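Uncharacterized protein (Aeromonas hydrophila J-1, PDB 6R1J) probably serves as one component, AhlC, of a tripartite alpha-pore-forming toxin, present here in a soluble, largely helical form bearing three engineered substitutions in its head. Local coordinates at residues 8-13 and 43-48; 31-36 and 114-119; 35-40 and 205-210; 104-109 and 209-214. The protein carries 3 engineered substitutions. All coordinates share one frame; numbering follows the deposited sequence.

Contact 1 (8-13 and 43-48)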
# COMPACT_ATOMS: atom_id res chain seq x y z
N GLN A 8 -5.03 24.02 7.18
CA GLN A 8 -4.21 22.80 7.08
C GLN A 8 -4.36 22.17 5.70
O GLN A 8 -3.35 21.76 5.15
CB GLN A 8 -4.61 21.80 8.15
CG GLN A 8 -4.07 22.19 9.53
CD GLN A 8 -4.28 21.07 10.52
OE1 GLN A 8 -4.08 19.90 10.18
NE2 GLN A 8 -4.64 21.42 11.74
N SER A 9 -5.60 22.05 5.24
CA SER A 9 -5.95 21.39 3.97
C SER A 9 -5.24 22.15 2.86
O SER A 9 -4.59 21.53 2.01
CB SER A 9 -7.44 21.38 3.75
OG SER A 9 -8.09 20.55 4.68
N ILE A 10 -5.34 23.48 2.91
CA ILE A 10 -4.68 24.36 1.92
C ILE A 10 -3.18 24.11 1.93
O ILE A 10 -2.63 23.86 0.85
CB ILE A 10 -5.08 25.82 2.13
CG1 ILE A 10 -6.53 26.04 1.71
CG2 ILE A 10 -4.13 26.73 1.40
CD1 ILE A 10 -7.10 27.38 2.12
N ALA A 11 -2.53 24.13 3.10
CA ALA A 11 -1.07 23.97 3.21
C ALA A 11 -0.65 22.61 2.67
O ALA A 11 0.33 22.54 1.89
CB ALA A 11 -0.65 24.16 4.65
N ASN A 12 -1.38 21.56 3.03
CA ASN A 12 -1.10 20.17 2.62
C ASN A 12 -1.27 20.04 1.10
O ASN A 12 -0.44 19.38 0.48
CB ASN A 12 -1.96 19.18 3.40
CG ASN A 12 -1.62 19.16 4.87
OD1 ASN A 12 -0.48 19.44 5.22
ND2 ASN A 12 -2.58 18.85 5.73
N MET A 13 -2.32 20.62 0.55
CA MET A 13 -2.57 20.63 -0.91
C MET A 13 -1.42 21.35 -1.62
O MET A 13 -0.97 20.82 -2.63
CB MET A 13 -3.90 21.29 -1.23
CG MET A 13 -5.07 20.40 -0.90
SD MET A 13 -6.66 21.26 -1.01
CE MET A 13 -6.93 21.22 -2.78
N ALA A 43 -5.45 29.53 -8.54
CA ALA A 43 -6.72 30.28 -8.65
C ALA A 43 -7.73 29.91 -7.54
O ALA A 43 -8.26 30.83 -6.92
CB ALA A 43 -7.28 30.04 -10.03
N LEU A 44 -7.95 28.63 -7.22
CA LEU A 44 -9.09 28.26 -6.34
C LEU A 44 -8.70 28.43 -4.85
O LEU A 44 -9.55 29.00 -4.12
CB LEU A 44 -9.58 26.85 -6.68
CG LEU A 44 -10.64 26.26 -5.74
CD1 LEU A 44 -11.95 27.02 -5.82
CD2 LEU A 44 -10.86 24.78 -6.04
N LEU A 45 -7.49 28.08 -4.42
CA LEU A 45 -7.18 28.18 -2.96
C LEU A 45 -7.21 29.64 -2.51
O LEU A 45 -7.70 29.90 -1.43
CB LEU A 45 -5.91 27.42 -2.61
CG LEU A 45 -5.97 25.92 -2.90
CD1 LEU A 45 -4.72 25.24 -2.40
CD2 LEU A 45 -7.22 25.26 -2.34
N PRO A 46 -6.74 30.64 -3.29
CA PRO A 46 -6.98 32.05 -2.94
C PRO A 46 -8.47 32.41 -2.81
O PRO A 46 -8.82 33.14 -1.90
CB PRO A 46 -6.26 32.82 -4.07
CG PRO A 46 -5.15 31.87 -4.48
CD PRO A 46 -5.84 30.52 -4.45
N GLN A 47 -9.35 31.89 -3.68
CA GLN A 47 -10.81 32.13 -3.59
C GLN A 47 -11.35 31.46 -2.33
O GLN A 47 -12.28 32.04 -1.70
CB GLN A 47 -11.59 31.64 -4.82
CG GLN A 47 -11.27 32.39 -6.10
CD GLN A 47 -11.87 31.70 -7.31
OE1 GLN A 47 -12.02 30.48 -7.35
NE2 GLN A 47 -12.19 32.47 -8.33
N VAL A 48 -10.81 30.31 -1.93
CA VAL A 48 -11.23 29.68 -0.65
C VAL A 48 -10.78 30.59 0.51
O VAL A 48 -11.56 30.74 1.47
CB VAL A 48 -10.71 28.24 -0.47
CG1 VAL A 48 -11.03 27.72 0.92
CG2 VAL A 48 -11.26 27.31 -1.54
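Leu45 on helix 28-70 reaches across to helix 5-21 and divides its two methyls between Ile10 and Met13. Leu45 CD1 lies 4.1 Å from Ile10 CG2 and just as near the backbone oxygen of Ile10, while its other methyl, CD2, approaches Ile10 CG1 at 4.2 Å. The isoleucine and leucine chains overlap with their tips heading opposite ways, so the touching is alongside rather than end to end. One turn further along helix 28-70, Val48 CG1 meets Ile10 CD1 at 4.1 Å, also in passing. The valine's first torsion (chi1 173°) puts CG1 opposite the backbone N, which turns that methyl to Ile10.

Met13 makes its contact with the methyl. The chain bends at its last torsion (chi3 80°), carrying CE to 4.1 Å from Leu45 CD2, and Phe207 and Phe211 of helix 163-236 also pack on Met13.

The meeting surface is thus made by apolar groups. On helix 5-21 Gln8 instead bonds the second subunit, through OE1 to Asn188 and through NE2 to Gly185.

The short segments run antiparallel at 164°, with axes 11.2 Å apart. This loose methyl-to-methyl contact of buried aliphatic residues is consistent with antiparallel packing in this all-helical bundle, where it joins the N-terminal helix to the long helix that follows.

Contact 2 (31-36 and 114-119)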
# COMPACT_ATOMS: atom_id res chain seq x y z
N VAL A 31 -0.62 14.28 -16.75
CA VAL A 31 -0.52 15.70 -17.16
C VAL A 31 -1.85 16.41 -16.90
O VAL A 31 -1.82 17.58 -16.49
CB VAL A 31 -0.05 15.84 -18.62
CG1 VAL A 31 -0.00 17.29 -19.03
CG2 VAL A 31 1.31 15.21 -18.81
N ASN A 32 -3.00 15.76 -17.11
CA ASN A 32 -4.32 16.32 -16.79
C ASN A 32 -4.37 16.76 -15.31
O ASN A 32 -4.78 17.88 -15.03
CB ASN A 32 -5.44 15.34 -17.05
CG ASN A 32 -5.67 15.05 -18.52
OD1 ASN A 32 -5.03 15.65 -19.39
ND2 ASN A 32 -6.53 14.08 -18.79
N ILE A 33 -3.90 15.91 -14.40
CA ILE A 33 -3.94 16.20 -12.93
C ILE A 33 -2.95 17.31 -12.63
O ILE A 33 -3.27 18.19 -11.79
CB ILE A 33 -3.61 14.91 -12.14
CG1 ILE A 33 -4.66 13.85 -12.38
CG2 ILE A 33 -3.45 15.21 -10.66
CD1 ILE A 33 -4.32 12.47 -11.86
N GLN A 34 -1.74 17.24 -13.20
CA GLN A 34 -0.68 18.26 -12.97
C GLN A 34 -1.24 19.64 -13.32
O GLN A 34 -1.02 20.62 -12.55
CB GLN A 34 0.58 17.98 -13.80
CG GLN A 34 1.41 16.80 -13.29
CD GLN A 34 2.70 16.59 -14.05
OE1 GLN A 34 2.72 16.73 -15.27
NE2 GLN A 34 3.80 16.27 -13.36
N GLN A 35 -1.96 19.74 -14.43
CA GLN A 35 -2.51 21.04 -14.87
C GLN A 35 -3.62 21.46 -13.90
O GLN A 35 -3.69 22.62 -13.56
CB GLN A 35 -3.01 20.95 -16.30
CG GLN A 35 -1.85 20.80 -17.28
CD GLN A 35 -1.07 22.09 -17.35
OE1 GLN A 35 -1.65 23.17 -17.52
NE2 GLN A 35 0.24 21.97 -17.19
N ASN A 36 -4.53 20.55 -13.59
CA ASN A 36 -5.67 20.77 -12.66
C ASN A 36 -5.13 21.26 -11.30
O ASN A 36 -5.57 22.31 -10.86
CB ASN A 36 -6.46 19.47 -12.52
CG ASN A 36 -7.72 19.58 -11.69
OD1 ASN A 36 -7.94 20.61 -11.06
ND2 ASN A 36 -8.56 18.57 -11.78
N THR A 114 -10.28 12.60 -9.54
CA THR A 114 -10.72 11.19 -9.31
C THR A 114 -10.82 10.43 -10.65
O THR A 114 -10.35 9.29 -10.74
CB THR A 114 -12.11 11.16 -8.70
OG1 THR A 114 -12.09 11.96 -7.53
CG2 THR A 114 -12.62 9.77 -8.40
N GLN A 115 -11.41 11.03 -11.67
CA GLN A 115 -11.53 10.37 -13.02
C GLN A 115 -10.14 10.12 -13.61
O GLN A 115 -9.86 8.97 -14.08
CB GLN A 115 -12.52 11.15 -13.90
CG GLN A 115 -13.94 11.12 -13.35
CD GLN A 115 -14.52 9.73 -13.32
OE1 GLN A 115 -14.30 8.93 -14.22
NE2 GLN A 115 -15.28 9.41 -12.28
N ASP A 116 -9.22 11.08 -13.55
CA ASP A 116 -7.86 10.88 -14.06
C ASP A 116 -7.16 9.80 -13.23
O ASP A 116 -6.39 8.98 -13.78
CB ASP A 116 -7.11 12.21 -14.15
CG ASP A 116 -7.57 13.08 -15.33
OD1 ASP A 116 -7.76 12.50 -16.41
OD2 ASP A 116 -7.72 14.33 -15.14
N ASN A 117 -7.41 9.76 -11.92
CA ASN A 117 -6.79 8.71 -11.07
C ASN A 117 -7.25 7.31 -11.51
O ASN A 117 -6.39 6.44 -11.65
CB ASN A 117 -7.12 8.89 -9.60
CG ASN A 117 -6.20 9.89 -8.94
OD1 ASN A 117 -5.22 10.33 -9.55
ND2 ASN A 117 -6.43 10.18 -7.67
N ILE A 118 -8.55 7.12 -11.65
CA ILE A 118 -9.12 5.84 -12.13
C ILE A 118 -8.48 5.49 -13.49
O ILE A 118 -8.02 4.34 -13.64
CB ILE A 118 -10.65 5.96 -12.15
CG1 ILE A 118 -11.17 6.11 -10.72
CG2 ILE A 118 -11.29 4.76 -12.85
CD1 ILE A 118 -12.61 6.47 -10.64
N ALA A 119 -8.41 6.43 -14.43
CA ALA A 119 -7.80 6.22 -15.78
C ALA A 119 -6.33 5.80 -15.59
O ALA A 119 -5.89 4.85 -16.24
CB ALA A 119 -7.93 7.46 -16.65
O HOH W 1 -7.43 16.42 -13.33
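Asp116 OD1 accepts a hydrogen bond from Asn32 ND2 at 3.1 Å, nearly straight at 171°. The oxygen lies almost in the amide plane of Asn32, whereas the donor stands above the carboxylate plane, and the two flat groups are turned 54° from each other. The second carboxylate oxygen has its own partner: a water donates to Asp116 OD2 at 2.8 Å and accepts from Asn36 ND2 at 2.9 Å. Asp116 is thus tied to two asparagines one helical turn apart, directly by OD1 and through water by OD2, which should limit rotation of the carboxylate and probably help to stabilise its negative charge. Asn32 OD1 in turn accepts from Gln28 NE2, and Asn36 ND2 also binds the carbonyl of Ala109.

Beside this polar pair Ile33 packs closely. Its side chain lies alongside that of Asp116, the two pointing opposite ways, and lays CG1 against Asp116 CB at 3.4 Å. Extended about chi2, the chain carries CD1 on to Asn117 OD1, 3.3 Å away. That oxygen is hydrogen-bonded to Thr204 OG1 of helix 163-236, and Phe200 of the same helix packs on Ile33.

The segments are antiparallel at 156°, their axes 9.6 Å apart. With an aliphatic residue turned to the core and an asparagine-aspartate bond at the partly exposed margin, the arrangement is consistent with the antiparallel packing of helices 28-70 and 78-157 in this helical bundle.

Contact 3 (35-40 and 205-210)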
# COMPACT_ATOMS: atom_id res chain seq x y z
N GLN A 35 -1.96 19.74 -14.43
CA GLN A 35 -2.51 21.04 -14.87
C GLN A 35 -3.62 21.46 -13.90
O GLN A 35 -3.69 22.62 -13.56
CB GLN A 35 -3.01 20.95 -16.30
CG GLN A 35 -1.85 20.80 -17.28
CD GLN A 35 -1.07 22.09 -17.35
OE1 GLN A 35 -1.65 23.17 -17.52
NE2 GLN A 35 0.24 21.97 -17.19
N ASN A 36 -4.53 20.55 -13.59
CA ASN A 36 -5.67 20.77 -12.66
C ASN A 36 -5.13 21.26 -11.30
O ASN A 36 -5.57 22.31 -10.86
CB ASN A 36 -6.46 19.47 -12.52
CG ASN A 36 -7.72 19.58 -11.69
OD1 ASN A 36 -7.94 20.61 -11.06
ND2 ASN A 36 -8.56 18.57 -11.78
N VAL A 37 -4.21 20.53 -10.67
CA VAL A 37 -3.73 20.92 -9.31
C VAL A 37 -3.00 22.26 -9.39
O VAL A 37 -3.07 23.03 -8.43
CB VAL A 37 -2.88 19.85 -8.62
CG1 VAL A 37 -3.71 18.60 -8.42
CG2 VAL A 37 -1.56 19.55 -9.29
N GLY A 38 -2.26 22.50 -10.46
CA GLY A 38 -1.63 23.81 -10.65
C GLY A 38 -2.66 24.93 -10.59
O GLY A 38 -2.38 25.94 -9.90
N GLU A 39 -3.78 24.77 -11.30
CA GLU A 39 -4.89 25.75 -11.36
C GLU A 39 -5.57 25.84 -9.99
O GLU A 39 -6.06 26.90 -9.64
CB GLU A 39 -5.94 25.36 -12.39
CG GLU A 39 -5.48 25.41 -13.84
CD GLU A 39 -6.35 24.61 -14.80
OE1 GLU A 39 -7.30 23.90 -14.34
OE2 GLU A 39 -6.08 24.66 -16.02
N VAL A 40 -5.70 24.73 -9.26
CA VAL A 40 -6.34 24.74 -7.91
C VAL A 40 -5.48 25.59 -6.98
O VAL A 40 -6.05 26.42 -6.28
CB VAL A 40 -6.53 23.32 -7.35
CG1 VAL A 40 -6.91 23.32 -5.90
CG2 VAL A 40 -7.60 22.60 -8.13
N THR A 205 -3.51 10.88 -4.82
CA THR A 205 -4.54 10.38 -3.87
C THR A 205 -4.48 11.27 -2.61
O THR A 205 -5.53 11.61 -2.06
CB THR A 205 -4.34 8.90 -3.51
OG1 THR A 205 -4.44 8.17 -4.74
CG2 THR A 205 -5.37 8.39 -2.52
N ALA A 206 -3.28 11.63 -2.18
CA ALA A 206 -3.10 12.44 -0.95
C ALA A 206 -3.68 13.82 -1.22
O ALA A 206 -4.37 14.39 -0.37
CB ALA A 206 -1.66 12.45 -0.56
N PHE A 207 -3.45 14.37 -2.41
CA PHE A 207 -3.95 15.71 -2.77
C PHE A 207 -5.47 15.71 -2.70
O PHE A 207 -6.09 16.57 -2.10
CB PHE A 207 -3.44 16.15 -4.14
CG PHE A 207 -3.89 17.54 -4.51
CD1 PHE A 207 -5.18 17.78 -4.93
CD2 PHE A 207 -3.02 18.61 -4.38
CE1 PHE A 207 -5.60 19.07 -5.24
CE2 PHE A 207 -3.43 19.89 -4.70
CZ PHE A 207 -4.72 20.12 -5.13
N SER A 208 -6.06 14.70 -3.30
CA SER A 208 -7.52 14.49 -3.32
C SER A 208 -8.10 14.24 -1.91
O SER A 208 -9.20 14.71 -1.66
CB SER A 208 -7.81 13.36 -4.27
OG SER A 208 -9.21 13.12 -4.30
N GLN A 209 -7.43 13.50 -1.04
CA GLN A 209 -7.89 13.33 0.38
C GLN A 209 -7.91 14.72 1.06
O GLN A 209 -8.92 15.05 1.64
CB GLN A 209 -6.99 12.30 1.08
CG GLN A 209 -7.39 11.95 2.53
CD GLN A 209 -6.84 12.95 3.54
OE1 GLN A 209 -5.71 13.43 3.43
NE2 GLN A 209 -7.66 13.31 4.51
N GLN A 210 -6.85 15.51 0.98
CA GLN A 210 -6.79 16.88 1.56
C GLN A 210 -7.85 17.76 0.89
O GLN A 210 -8.57 18.51 1.59
CB GLN A 210 -5.39 17.45 1.41
CG GLN A 210 -4.34 16.64 2.16
CD GLN A 210 -4.40 16.86 3.66
OE1 GLN A 210 -4.90 17.88 4.12
NE2 GLN A 210 -3.88 15.88 4.39
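Val37 lays its CB and one methyl on the ring of Phe207, joining helix 28-70 to helix 163-236. Starting at CB, the branch carbon of Val37 is 4.0 Å from Phe207 CZ and equally near CE2, above the outer half of the ring. From there CG1 reaches inward until it lies over the ring centre, its bond to CB nearly parallel to the ring, 3.7 Å from the centroid and only 9° off the ring normal, a CH-pi contact. All six ring carbons lie within about 4.1 Å of that methyl, the nearest being CE1. Val37 chi1 is -62°, which sets CG1 anti to the carbonyl carbon and places it over the ring. The valine and the phenylalanine lie side by side, running opposite ways, so the valine covers the face along its flank instead of meeting the ring head-on.

One turn on, Val40 approaches differently. Its CG1 comes in the plane of the ring, at the edge, 4.0 Å from Phe207 CZ. The phenylalanine is therefore held by one methyl over a face and by another at its far rim, two positions of the same helix surface, three residues apart.

Phe207 itself is extended, its ring carbon CG opposite the backbone N (chi1 -177°), and this sends the ring across the gap between the helices. Ile113 of helix 78-157 also touches it, and three other helices (5-21, 28-70 and 78-157) surround the ring that helix 163-236 supplies. An aromatic side chain enclosed by side chains from neighbouring helices is a core layer of a helical bundle.

Contact 4 (104-109 and 209-214)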
# COMPACT_ATOMS: atom_id res chain seq x y z
N THR A 104 -18.90 24.37 -5.47
CA THR A 104 -19.06 23.88 -6.87
C THR A 104 -17.69 23.82 -7.55
O THR A 104 -17.36 22.76 -8.06
CB THR A 104 -20.05 24.74 -7.67
OG1 THR A 104 -21.31 24.57 -7.04
CG2 THR A 104 -20.17 24.33 -9.12
N ALA A 105 -16.91 24.91 -7.56
CA ALA A 105 -15.57 24.92 -8.20
C ALA A 105 -14.71 23.80 -7.59
O ALA A 105 -14.01 23.07 -8.34
CB ALA A 105 -14.91 26.27 -8.07
N SER A 106 -14.76 23.61 -6.27
CA SER A 106 -13.95 22.57 -5.59
C SER A 106 -14.38 21.17 -6.06
O SER A 106 -13.50 20.39 -6.41
CB SER A 106 -14.03 22.70 -4.09
OG SER A 106 -13.44 23.94 -3.70
N GLN A 107 -15.66 20.85 -5.99
CA GLN A 107 -16.16 19.52 -6.41
C GLN A 107 -15.80 19.26 -7.89
O GLN A 107 -15.42 18.12 -8.18
CB GLN A 107 -17.65 19.41 -6.16
CG GLN A 107 -17.96 19.21 -4.69
CD GLN A 107 -19.42 19.42 -4.42
OE1 GLN A 107 -20.09 20.17 -5.14
NE2 GLN A 107 -19.92 18.74 -3.40
N SER A 108 -15.94 20.26 -8.77
CA SER A 108 -15.59 20.11 -10.21
C SER A 108 -14.15 19.66 -10.34
O SER A 108 -13.90 18.67 -10.99
CB SER A 108 -15.78 21.36 -11.00
OG SER A 108 -17.13 21.72 -10.93
N ALA A 109 -13.23 20.41 -9.77
CA ALA A 109 -11.79 20.13 -9.91
C ALA A 109 -11.47 18.76 -9.30
O ALA A 109 -10.66 18.00 -9.90
CB ALA A 109 -10.98 21.23 -9.26
N GLN A 209 -7.43 13.50 -1.04
CA GLN A 209 -7.89 13.33 0.38
C GLN A 209 -7.91 14.72 1.06
O GLN A 209 -8.92 15.05 1.64
CB GLN A 209 -6.99 12.30 1.08
CG GLN A 209 -7.39 11.95 2.53
CD GLN A 209 -6.84 12.95 3.54
OE1 GLN A 209 -5.71 13.43 3.43
NE2 GLN A 209 -7.66 13.31 4.51
N GLN A 210 -6.85 15.51 0.98
CA GLN A 210 -6.79 16.88 1.56
C GLN A 210 -7.85 17.76 0.89
O GLN A 210 -8.57 18.51 1.59
CB GLN A 210 -5.39 17.45 1.41
CG GLN A 210 -4.34 16.64 2.16
CD GLN A 210 -4.40 16.86 3.66
OE1 GLN A 210 -4.90 17.88 4.12
NE2 GLN A 210 -3.88 15.88 4.39
N PHE A 211 -8.00 17.66 -0.43
CA PHE A 211 -9.04 18.45 -1.14
C PHE A 211 -10.40 18.05 -0.56
O PHE A 211 -11.29 18.90 -0.38
CB PHE A 211 -8.98 18.18 -2.65
CG PHE A 211 -9.48 19.28 -3.55
CD1 PHE A 211 -10.21 20.36 -3.07
CD2 PHE A 211 -9.23 19.22 -4.91
CE1 PHE A 211 -10.60 21.40 -3.92
CE2 PHE A 211 -9.69 20.21 -5.77
CZ PHE A 211 -10.37 21.30 -5.28
N GLY A 212 -10.62 16.75 -0.37
CA GLY A 212 -11.91 16.26 0.19
C GLY A 212 -12.17 16.88 1.57
O GLY A 212 -13.33 17.18 1.90
N SER A 213 -11.14 17.01 2.41
CA SER A 213 -11.30 17.61 3.76
C SER A 213 -11.71 19.08 3.59
O SER A 213 -12.59 19.55 4.32
CB SER A 213 -10.06 17.46 4.57
OG SER A 213 -9.88 16.10 4.90
N LEU A 214 -11.10 19.77 2.64
CA LEU A 214 -11.48 21.17 2.32
C LEU A 214 -12.94 21.24 1.87
O LEU A 214 -13.70 22.09 2.41
CB LEU A 214 -10.49 21.74 1.30
CG LEU A 214 -10.74 23.19 0.85
CD1 LEU A 214 -9.43 23.82 0.38
CD2 LEU A 214 -11.78 23.26 -0.26
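Phe211 points its ring end at Ser106 and Ala109, in a buried layer of the helical bundle where segments 104-109 and 209-214 of helices 78-157 and 163-236 run antiparallel at 159°, axes 10.3 Å apart. Ala109 CB meets the ring at its edge, near the plane, 3.9 Å from Phe211 CE2. On the other side of CZ, Phe211 CE1 lies 3.7 Å from Ser106 CB. Small side chains on helix 78-157 leave room for the large ring, which reaches the backbone itself: Phe211 CZ is 3.4 Å from the carbonyl oxygen of Ser106, approached obliquely.

Leu214, one turn along, turns its CD2 to Ser106 OG at 3.9 Å, an apolar neighbour for a hydroxyl whose polar partner is the carbonyl of Thr102 on the same helix. That intrahelical bond lets a buried serine stand among hydrocarbon groups with its oxygen satisfied.

Further out, Leu44 of helix 28-70 packs on both Ser106 and Phe211. The phenylalanine reaches its place through its first torsion: chi1 of -153° swings the ring away from the backbone N and carries CZ to the carbonyl of Ser106.

The contacts follow one another along the bundle, contact 2 at its partly exposed margin, with neighbouring centres 8 to 10 Å apart and those of contacts 1 and 2 18 Å apart. Contact 3 lies in the middle: it shares Gln35 and Asn36 with contact 2, and Gln209 and Gln210 with contact 4. Val40 CG2 of contact 3 packs 3.8 Å from Ala109 CB of contact 4. Asn12 ND2 bonds Gln210 OE1 at 3.0 Å, tying contact 1 to contacts 3 and 4. A bound sodium ion lies about 7 Å from the side chain of Val37, too far for Val37 to coordinate it; Thr224 and Asp264 form a sodium site in this structure.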